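Local coordinates for protein 4-alpha-glucanotransferase (Aquifex aeolicus, PDB 1TZ7) that belongs to the amylomaltase (D-enzyme) family of glucanotransferases and is built around an eight-stranded parallel beta/alpha barrel, at residues A73-Y78 with N478-I483; T403-P408 with R468-G473. One frame throughout, in Å; residues are numbered along the deposited sequence.

Interaction 1 of 2, residues A73-Y78 with N478-I483; sequences AGNSPY and NWRWRI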
# COMPACT_ATOMS: atom_id res chain seq x y z
N ALA A 73 -7.14 -6.30 -12.35
CA ALA A 73 -7.18 -4.98 -11.71
C ALA A 73 -5.91 -4.18 -12.02
O ALA A 73 -5.59 -3.22 -11.32
CB ALA A 73 -7.35 -5.15 -10.21
N GLY A 74 -5.21 -4.57 -13.08
CA GLY A 74 -3.98 -3.90 -13.48
C GLY A 74 -2.83 -4.13 -12.50
O GLY A 74 -1.87 -3.38 -12.48
N ASN A 75 -2.95 -5.19 -11.69
CA ASN A 75 -1.95 -5.53 -10.67
C ASN A 75 -1.82 -4.46 -9.58
O ASN A 75 -0.79 -4.36 -8.93
CB ASN A 75 -0.58 -5.76 -11.31
CG ASN A 75 -0.63 -6.75 -12.43
OD1 ASN A 75 -0.41 -6.40 -13.60
ND2 ASN A 75 -0.91 -8.00 -12.10
N SER A 76 -2.88 -3.68 -9.37
CA SER A 76 -2.85 -2.59 -8.39
C SER A 76 -2.95 -3.14 -6.98
O SER A 76 -3.83 -3.95 -6.68
CB SER A 76 -4.00 -1.61 -8.65
OG SER A 76 -4.02 -0.59 -7.66
N PRO A 77 -2.04 -2.71 -6.10
CA PRO A 77 -2.11 -3.04 -4.68
C PRO A 77 -3.37 -2.50 -3.99
O PRO A 77 -3.70 -2.94 -2.89
CB PRO A 77 -0.86 -2.36 -4.09
CG PRO A 77 0.02 -2.11 -5.25
CD PRO A 77 -0.87 -1.87 -6.40
N TYR A 78 -4.05 -1.54 -4.63
CA TYR A 78 -5.17 -0.84 -4.01
C TYR A 78 -6.52 -1.38 -4.48
O TYR A 78 -7.56 -0.85 -4.12
CB TYR A 78 -5.08 0.66 -4.30
CG TYR A 78 -3.84 1.32 -3.75
CD1 TYR A 78 -3.82 1.86 -2.47
CD2 TYR A 78 -2.67 1.39 -4.51
CE1 TYR A 78 -2.67 2.46 -1.96
CE2 TYR A 78 -1.52 1.99 -4.00
CZ TYR A 78 -1.53 2.52 -2.73
OH TYR A 78 -0.39 3.12 -2.23
N ASN A 478 1.04 -0.28 -14.92
CA ASN A 478 1.54 0.28 -13.67
C ASN A 478 2.12 -0.79 -12.75
O ASN A 478 1.92 -1.99 -12.96
CB ASN A 478 0.42 1.02 -12.96
CG ASN A 478 -0.20 2.09 -13.83
OD1 ASN A 478 0.45 3.04 -14.23
ND2 ASN A 478 -1.49 1.92 -14.13
N TRP A 479 2.84 -0.32 -11.72
CA TRP A 479 3.31 -1.18 -10.62
C TRP A 479 4.40 -2.14 -11.07
O TRP A 479 4.66 -3.15 -10.40
CB TRP A 479 2.14 -1.96 -10.00
CG TRP A 479 0.90 -1.15 -9.86
CD1 TRP A 479 -0.24 -1.27 -10.59
CD2 TRP A 479 0.68 -0.08 -8.95
NE1 TRP A 479 -1.17 -0.35 -10.18
CE2 TRP A 479 -0.63 0.41 -9.18
CE3 TRP A 479 1.45 0.54 -7.95
CZ2 TRP A 479 -1.18 1.46 -8.44
CZ3 TRP A 479 0.90 1.58 -7.23
CH2 TRP A 479 -0.41 2.03 -7.48
N ARG A 480 5.06 -1.81 -12.17
CA ARG A 480 5.98 -2.73 -12.80
C ARG A 480 7.46 -2.38 -12.53
O ARG A 480 8.33 -3.22 -12.70
CB ARG A 480 5.71 -2.80 -14.31
CG ARG A 480 4.25 -3.22 -14.66
CD ARG A 480 4.06 -3.79 -16.07
NE ARG A 480 4.22 -5.19 -16.09
CZ ARG A 480 3.31 -6.13 -16.42
NH1 ARG A 480 3.75 -7.35 -16.41
NH2 ARG A 480 2.02 -5.89 -16.66
N TRP A 481 7.73 -1.14 -12.10
CA TRP A 481 9.13 -0.70 -11.99
C TRP A 481 9.89 -1.51 -10.96
O TRP A 481 9.39 -1.77 -9.87
CB TRP A 481 9.24 0.78 -11.62
CG TRP A 481 10.68 1.18 -11.42
CD1 TRP A 481 11.62 1.40 -12.39
CD2 TRP A 481 11.36 1.37 -10.17
NE1 TRP A 481 12.83 1.73 -11.83
CE2 TRP A 481 12.70 1.72 -10.46
CE3 TRP A 481 10.97 1.29 -8.82
CZ2 TRP A 481 13.64 1.99 -9.47
CZ3 TRP A 481 11.91 1.56 -7.84
CH2 TRP A 481 13.23 1.90 -8.17
N ARG A 482 11.11 -1.90 -11.31
CA ARG A 482 12.02 -2.56 -10.38
C ARG A 482 13.40 -1.93 -10.44
O ARG A 482 13.81 -1.41 -11.48
CB ARG A 482 12.12 -4.05 -10.70
CG ARG A 482 10.81 -4.81 -10.61
CD ARG A 482 10.96 -6.24 -10.12
NE ARG A 482 11.69 -7.08 -11.07
CZ ARG A 482 12.47 -8.10 -10.72
NH1 ARG A 482 13.10 -8.79 -11.66
NH2 ARG A 482 12.63 -8.43 -9.44
N ILE A 483 14.11 -2.00 -9.33
CA ILE A 483 15.54 -1.71 -9.31
C ILE A 483 16.27 -2.66 -10.24
O ILE A 483 16.06 -3.88 -10.18
CB ILE A 483 16.09 -1.87 -7.86
CG1 ILE A 483 15.46 -0.82 -6.93
CG2 ILE A 483 17.60 -1.74 -7.84
CD1 ILE A 483 15.55 -1.18 -5.44
O HOH W 1 -2.17 -0.91 -13.91
O HOH W 2 0.83 -3.94 -14.65

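Interaction 2 of 2, residues T403-P408 with R468-G473; sequences THDLPP and RMNYPG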
# COMPACT_ATOMS: atom_id res chain seq x y z
N THR A 403 6.04 10.55 -4.84
CA THR A 403 5.34 9.32 -4.46
C THR A 403 5.14 8.41 -5.65
O THR A 403 5.46 8.76 -6.78
CB THR A 403 3.97 9.63 -3.81
OG1 THR A 403 3.06 10.13 -4.81
CG2 THR A 403 4.08 10.77 -2.79
N HIS A 404 4.58 7.25 -5.38
CA HIS A 404 4.36 6.25 -6.39
C HIS A 404 3.26 6.64 -7.41
O HIS A 404 3.17 6.04 -8.48
CB HIS A 404 4.00 4.95 -5.73
CG HIS A 404 2.70 4.98 -4.98
ND1 HIS A 404 2.41 5.86 -3.97
CD2 HIS A 404 1.64 4.21 -5.10
CE1 HIS A 404 1.19 5.61 -3.53
NE2 HIS A 404 0.71 4.62 -4.19
N ASP A 405 2.45 7.64 -7.08
CA ASP A 405 1.43 8.15 -8.01
C ASP A 405 2.00 9.25 -8.93
O ASP A 405 1.29 9.77 -9.78
CB ASP A 405 0.24 8.72 -7.24
CG ASP A 405 -0.59 7.64 -6.59
OD1 ASP A 405 -0.84 6.60 -7.24
OD2 ASP A 405 -1.03 7.74 -5.43
N LEU A 406 3.27 9.58 -8.75
CA LEU A 406 3.87 10.72 -9.41
C LEU A 406 5.05 10.26 -10.23
O LEU A 406 5.63 9.21 -9.96
CB LEU A 406 4.35 11.73 -8.37
CG LEU A 406 3.39 12.84 -7.93
CD1 LEU A 406 1.95 12.36 -7.92
CD2 LEU A 406 3.79 13.36 -6.56
N PRO A 407 5.44 11.06 -11.22
CA PRO A 407 6.72 10.86 -11.87
C PRO A 407 7.84 11.12 -10.88
O PRO A 407 7.68 11.97 -10.01
CB PRO A 407 6.73 11.91 -13.00
CG PRO A 407 5.62 12.87 -12.69
CD PRO A 407 4.69 12.20 -11.76
N PRO A 408 8.94 10.38 -10.96
CA PRO A 408 10.13 10.70 -10.18
C PRO A 408 10.59 12.11 -10.48
O PRO A 408 10.35 12.61 -11.58
CB PRO A 408 11.16 9.66 -10.64
CG PRO A 408 10.35 8.54 -11.19
CD PRO A 408 9.14 9.18 -11.80
N ARG A 468 8.51 5.58 -13.45
CA ARG A 468 7.28 5.92 -12.75
C ARG A 468 6.52 4.65 -12.35
O ARG A 468 6.28 3.77 -13.17
CB ARG A 468 6.39 6.80 -13.64
CG ARG A 468 5.18 7.35 -12.93
CD ARG A 468 4.41 8.40 -13.75
NE ARG A 468 3.23 8.87 -13.03
CZ ARG A 468 2.51 9.92 -13.38
NH1 ARG A 468 2.83 10.62 -14.46
NH2 ARG A 468 1.46 10.28 -12.66
N MET A 469 6.14 4.57 -11.08
CA MET A 469 5.47 3.39 -10.56
C MET A 469 4.02 3.33 -11.06
O MET A 469 3.60 2.32 -11.62
CB MET A 469 5.51 3.39 -9.03
CG MET A 469 5.10 2.06 -8.40
SD MET A 469 6.15 0.66 -8.93
CE MET A 469 5.95 -0.45 -7.51
N ASN A 470 3.27 4.41 -10.86
CA ASN A 470 1.85 4.43 -11.25
C ASN A 470 1.42 5.76 -11.87
O ASN A 470 1.86 6.83 -11.45
CB ASN A 470 0.96 4.13 -10.04
CG ASN A 470 -0.54 4.17 -10.38
OD1 ASN A 470 -1.00 3.46 -11.27
ND2 ASN A 470 -1.29 5.01 -9.67
N TYR A 471 0.56 5.65 -12.89
CA TYR A 471 -0.04 6.80 -13.54
C TYR A 471 -1.56 6.77 -13.30
O TYR A 471 -2.28 6.04 -13.97
CB TYR A 471 0.25 6.74 -15.06
CG TYR A 471 0.19 8.08 -15.79
CD1 TYR A 471 -0.92 8.92 -15.66
CD2 TYR A 471 1.24 8.49 -16.61
CE1 TYR A 471 -0.98 10.14 -16.33
CE2 TYR A 471 1.19 9.71 -17.29
CZ TYR A 471 0.08 10.53 -17.14
OH TYR A 471 0.03 11.74 -17.81
N PRO A 472 -2.04 7.54 -12.33
CA PRO A 472 -3.46 7.53 -11.97
C PRO A 472 -4.36 7.85 -13.16
O PRO A 472 -4.02 8.71 -13.98
CB PRO A 472 -3.57 8.64 -10.91
CG PRO A 472 -2.21 8.79 -10.37
CD PRO A 472 -1.27 8.48 -11.49
N GLY A 473 -5.49 7.15 -13.26
CA GLY A 473 -6.37 7.28 -14.41
C GLY A 473 -6.16 6.15 -15.41
O GLY A 473 -7.13 5.55 -15.89
O HOH W 3 6.68 6.90 -9.18

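Interaction 1 of 2, residues A73-Y78 with N478-I483
Pro77 and Ser76 lie over one face of the Trp479 indole, making two CH-pi contacts where the loop after strand 60-62 of the beta/alpha barrel, shaped by a type I' beta turn from Ala73 to Ser76, meets residues 478-483, in the loop between helices 457-460 and 491-500. Pro77 CD rides over the six-membered ring, 3.5 Å from its centroid and 14° off the normal. Ser76 CA sits above the five-membered ring near its rim, 3.3 Å from Trp479 NE1. Gly74 O lies at the edge of the indole, in its plane, 3.3 Å from Trp479 CD1. At the far end Tyr78 CE2 approaches Trp479 CH2 to 3.7 Å, with the two ring planes inclined at 44°. Asn478 CB, from the indole's own segment, lies on the face opposite Pro77, so the ring is clasped from both sides.

The polar rim is bridged by water. One molecule donates to Gly74 O and accepts from Asn478 ND2; a second donates to Asn75 OD1 and Asn478 O and takes a weak bond from Arg480 NH2. Farther out, Asn478 OD1 accepts from Tyr471 N, Arg480 forms a salt bridge with Glu118, Asn75 ND2 bonds Tyr121, and Tyr78 OH bonds Asp226. With chi1 at 177°, Ser76 OG points opposite its own amide N and accepts from Tyr78 N at 3.2 Å, an ST turn.

Interaction 2 of 2, residues T403-P408 with R468-G473
His404 meets Met469 where a type I beta turn, Thr403 to Leu406, packs against a loop of the beta/alpha barrel. His404 CB lies 4.0 Å from Met469 CB, and His404 O takes a weak, bent hydrogen bond from Asn470 N. Within the turn, Leu406 N closes back on Thr403 O.

Asp405 is gripped through both its carboxylate and its carbonyl. Its side chain runs alongside that of Asn470, and Asn470 ND2 donates to Asp405 OD1 over 2.9 Å, meeting the oxygen nearly along its C-O axis while the acceptor stays in the amide plane; carboxylate and amide are nevertheless twisted 66° apart. Asp405 O receives Arg468 NH2, also at 2.9 Å, from a direction tilted off the carbonyl plane; the arginine reaches it because its chain is fully extended, with CG anti to the backbone N (chi1 -172°). Arg468 NE bonds Asn470 O, so two backbone carbonyls, one from each segment, fix the guanidinium. Pro472 CD packs 3.3 Å from Asp405 O.

Leu406 contributes backbone: its O touches Arg468 CG and is bridged by a water to Met469 N. Next, Pro407 lies beside the arginine, its CD over the centre of one guanidinium face and 3.5 Å from Arg468 CZ. Tyr471 CD2 lies above the opposite face, toward its rim; a separate cation-pi contact joins the Tyr471 ring to Arg474. Pro408 CD packs 3.9 Å from Arg468 CA.

The first segment follows strand 397-400 of the barrel, and Pro408 is the N-cap residue of helix 409-414. Pro408 and Met469 side chains touch helix 457-460, whereas Thr403 and Leu406 lean on strand 373-376.

Interaction 2 is nested along the chain within the loop closed by interaction 1, and their centres are 10 Å apart. The two share the long loop between helices 457-460 and 491-500, which meets the loop after strand 60-62 in one and that after strand 397-400 in the other. Interaction 1 is buried and relies on an aromatic face, with water joining its polar groups; interaction 2 is partly buried and directly hydrogen-bonded, through arginine and asparagine donors to backbone carbonyls and one carboxylate. They are coupled: Trp479 N bonds Met469 O, Asn478 links to Tyr471, and the Tyr78 and His404 rings meet with planes at about 25°.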